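Local coordinates for protein endoglucanase (Bacillus akibai, PDB 1UWW) that cuts internal beta-1,4-glucosidic linkages in cellulose and related glucans, and here is represented by its family 28 carbohydrate-binding module, specific for non-crystalline cellulose, at residues E15-S20 against T26-D31. Sequence-based numbering, arbitrary orientation.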
ATOM      1  N   GLU A  15       6.896  10.965  27.552  1.00 27.99           N
ATOM      2  CA  GLU A  15       6.057  11.998  26.964  1.00 27.89           C
ATOM      3  C   GLU A  15       6.268  12.020  25.467  1.00 25.92           C
ATOM      4  O   GLU A  15       7.377  11.763  24.991  1.00 24.44           O
ATOM      5  CB  GLU A  15       6.423  13.355  27.559  1.00 28.79           C
ATOM      6  CG  GLU A  15       6.229  13.433  29.072  1.00 33.25           C
ATOM      7  CD  GLU A  15       4.769  13.488  29.506  1.00 38.23           C
ATOM      8  OE1 GLU A  15       3.893  13.916  28.716  1.00 43.44           O
ATOM      9  OE2 GLU A  15       4.494  13.110  30.666  1.00 41.35           O
ATOM     10  N   ALA A  16       5.215  12.349  24.726  1.00 24.69           N
ATOM     11  CA  ALA A  16       5.264  12.371  23.275  1.00 24.57           C
ATOM     12  C   ALA A  16       6.177  13.476  22.797  1.00 25.00           C
ATOM     13  O   ALA A  16       5.960  14.654  23.102  1.00 25.68           O
ATOM     14  CB  ALA A  16       3.864  12.533  22.692  1.00 23.95           C
ATOM     15  N   VAL A  17       7.220  13.070  22.080  1.00 24.39           N
ATOM     16  CA  VAL A  17       8.251  13.971  21.550  1.00 25.37           C
ATOM     17  C   VAL A  17       8.486  13.587  20.092  1.00 23.78           C
ATOM     18  O   VAL A  17       8.697  12.430  19.800  1.00 22.16           O
ATOM     19  CB  VAL A  17       9.589  13.837  22.358  1.00 26.59           C
ATOM     20  CG1 VAL A  17      10.710  14.662  21.753  1.00 26.56           C
ATOM     21  CG2 VAL A  17       9.387  14.247  23.820  1.00 29.22           C
ATOM     22  N   LEU A  18       8.464  14.554  19.208  1.00 22.38           N
ATOM     23  CA  LEU A  18       8.709  14.343  17.799  1.00 23.52           C
ATOM     24  C   LEU A  18       9.640  15.473  17.331  1.00 23.43           C
ATOM     25  O   LEU A  18       9.301  16.654  17.618  1.00 25.63           O
ATOM     26  CB  LEU A  18       7.340  14.311  17.109  1.00 24.61           C
ATOM     27  CG  LEU A  18       7.317  13.778  15.693  1.00 23.94           C
ATOM     28  CD1 LEU A  18       7.493  12.281  15.651  1.00 21.51           C
ATOM     29  CD2 LEU A  18       6.054  14.229  15.013  1.00 25.49           C
ATOM     30  N   PRO A  19      10.795  15.223  16.679  1.00 22.78           N
ATOM     31  CA  PRO A  19      11.342  13.884  16.339  1.00 21.48           C
ATOM     32  C   PRO A  19      11.599  12.956  17.524  1.00 20.57           C
ATOM     33  O   PRO A  19      12.059  13.364  18.602  1.00 19.50           O
ATOM     34  CB  PRO A  19      12.656  14.213  15.629  1.00 22.24           C
ATOM     35  CG  PRO A  19      12.406  15.607  15.039  1.00 23.35           C
ATOM     36  CD  PRO A  19      11.620  16.298  16.094  1.00 24.29           C
ATOM     37  N   SER A  20      11.318  11.672  17.314  1.00 18.71           N
ATOM     38  CA  SER A  20      11.474  10.649  18.343  1.00 18.07           C
ATOM     39  C   SER A  20      12.823   9.940  18.148  1.00 18.08           C
ATOM     40  O   SER A  20      13.044   9.267  17.149  1.00 18.14           O
ATOM     41  CB  SER A  20      10.313   9.636  18.286  1.00 18.34           C
ATOM     42  OG  SER A  20       9.034  10.261  18.227  1.00 18.35           O
ATOM     43  N   THR A  26      13.060   6.203  27.456  1.00 22.95           N
ATOM     44  CA  THR A  26      11.619   6.033  27.287  1.00 22.30           C
ATOM     45  C   THR A  26      11.217   5.853  25.828  1.00 20.05           C
ATOM     46  O   THR A  26      11.987   6.103  24.912  1.00 19.80           O
ATOM     47  CB  THR A  26      10.814   7.240  27.805  1.00 22.29           C
ATOM     48  OG1 THR A  26      10.822   8.311  26.848  1.00 22.22           O
ATOM     49  CG2 THR A  26      11.381   7.843  29.111  1.00 24.28           C
ATOM     50  N   ARG A  27       9.956   5.463  25.655  1.00 19.77           N
ATOM     51  CA  ARG A  27       9.314   5.291  24.353  1.00 19.07           C
ATOM     52  C   ARG A  27       8.841   6.610  23.747  1.00 18.91           C
ATOM     53  O   ARG A  27       8.245   6.601  22.680  1.00 18.96           O
ATOM     54  CB  ARG A  27       8.150   4.325  24.468  1.00 19.05           C
ATOM     55  CG  ARG A  27       8.542   2.939  24.918  1.00 19.11           C
ATOM     56  CD  ARG A  27       7.357   2.007  24.991  1.00 21.02           C
ATOM     57  NE  ARG A  27       6.619   2.104  26.249  1.00 21.79           N
ATOM     58  CZ  ARG A  27       5.317   2.083  26.392  1.00 23.10           C
ATOM     59  NH1 ARG A  27       4.490   2.118  25.361  1.00 24.14           N
ATOM     60  NH2 ARG A  27       4.817   2.089  27.626  1.00 25.86           N
ATOM     61  N   GLN A  28       9.099   7.731  24.409  1.00 18.74           N
ATOM     62  CA  GLN A  28       8.724   9.054  23.905  1.00 19.31           C
ATOM     63  C   GLN A  28       7.289   9.116  23.355  1.00 19.21           C
ATOM     64  O   GLN A  28       7.013   9.714  22.316  1.00 18.84           O
ATOM     65  CB  GLN A  28       9.747   9.599  22.916  1.00 19.76           C
ATOM     66  CG  GLN A  28      11.136   9.757  23.556  1.00 21.26           C
ATOM     67  CD  GLN A  28      12.058  10.636  22.764  1.00 20.87           C
ATOM     68  OE1 GLN A  28      12.416  10.325  21.632  1.00 21.42           O
ATOM     69  NE2 GLN A  28      12.445  11.770  23.349  1.00 27.18           N
ATOM     70  N   GLY A  29       6.368   8.508  24.083  1.00 19.46           N
ATOM     71  CA  GLY A  29       4.954   8.561  23.764  1.00 19.46           C
ATOM     72  C   GLY A  29       4.419   7.495  22.826  1.00 19.60           C
ATOM     73  O   GLY A  29       3.216   7.483  22.550  1.00 20.96           O
ATOM     74  N   TRP A  30       5.288   6.635  22.306  1.00 18.75           N
ATOM     75  CA  TRP A  30       4.881   5.553  21.395  1.00 18.66           C
ATOM     76  C   TRP A  30       4.325   4.364  22.163  1.00 19.50           C
ATOM     77  O   TRP A  30       4.876   3.962  23.193  1.00 20.97           O
ATOM     78  CB  TRP A  30       6.075   5.126  20.536  1.00 17.78           C
ATOM     79  CG  TRP A  30       6.432   6.153  19.518  1.00 17.37           C
ATOM     80  CD1 TRP A  30       7.260   7.230  19.663  1.00 17.99           C
ATOM     81  CD2 TRP A  30       5.915   6.220  18.190  1.00 16.72           C
ATOM     82  NE1 TRP A  30       7.297   7.947  18.496  1.00 18.23           N
ATOM     83  CE2 TRP A  30       6.458   7.367  17.584  1.00 17.94           C
ATOM     84  CE3 TRP A  30       5.002   5.449  17.463  1.00 18.78           C
ATOM     85  CZ2 TRP A  30       6.149   7.739  16.276  1.00 18.55           C
ATOM     86  CZ3 TRP A  30       4.694   5.812  16.171  1.00 19.20           C
ATOM     87  CH2 TRP A  30       5.273   6.954  15.583  1.00 20.42           C
ATOM     88  N   ASP A  31       3.283   3.760  21.626  1.00 19.76           N
ATOM     89  CA  ASP A  31       2.616   2.632  22.253  1.00 20.08           C
ATOM     90  C   ASP A  31       1.959   1.792  21.171  1.00 19.83           C
ATOM     91  O   ASP A  31       1.993   2.143  19.985  1.00 19.73           O
ATOM     92  CB  ASP A  31       1.554   3.154  23.213  1.00 20.89           C
ATOM     93  CG  ASP A  31       1.280   2.237  24.370  1.00 24.23           C
ATOM     94  OD1 ASP A  31       1.705   1.065  24.367  1.00 26.05           O
ATOM     95  OD2 ASP A  31       0.646   2.654  25.383  1.00 32.39           O
TER
HETATM   96  O   HOH W   1       9.876  11.237  27.247  1.00 34.60           O
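The indole of W30 points its N-H edge at the hydroxyl of S20: NE1 donates to OG over 2.9 Å with an N-H...O angle of 173°, and the oxygen lies only 3° out of the ring plane. That hydroxyl in turn donates to V17 O at 2.7 Å, in the carbonyl plane, so OG is gripped from two directions and its proton is committed to the loop's own backbone. The rotation about CA-CB of S20 (chi1 -49°) sets OG beside its backbone N, where both partners can be met. Q28 reaches across the same loop with its chain extended beyond CG. Its amide nitrogen, NE2, rests on the aliphatic V17, 3.7 Å from CB, while OE1 passes 3.4 Å from S20 CA and accepts from the backbone N of V21 and F22, V21 being a ligand of a bound calcium ion. Both Q28 and G29 occupy left-handed backbone conformations, the central pair of a type I' turn from R27 to W30 that leads into edge strand 30-32 of one sheet of the module's beta-sandwich. At G29 the backbone comes within 3.9 Å of A16, CA to CA, an approach possible because glycine carries no side chain there. Backbone contacts bordering this point are modest: V17 N gives Q28 O a weak hydrogen bond of 3.4 Å, and A16 CA offers the same oxygen a nearly straight C-H...O contact. Farther out, a water accepts from E15 N and donates to T26 OG1, which also accepts from Q28 N in an ST turn and is hydrogen-bonded to D24 OD1.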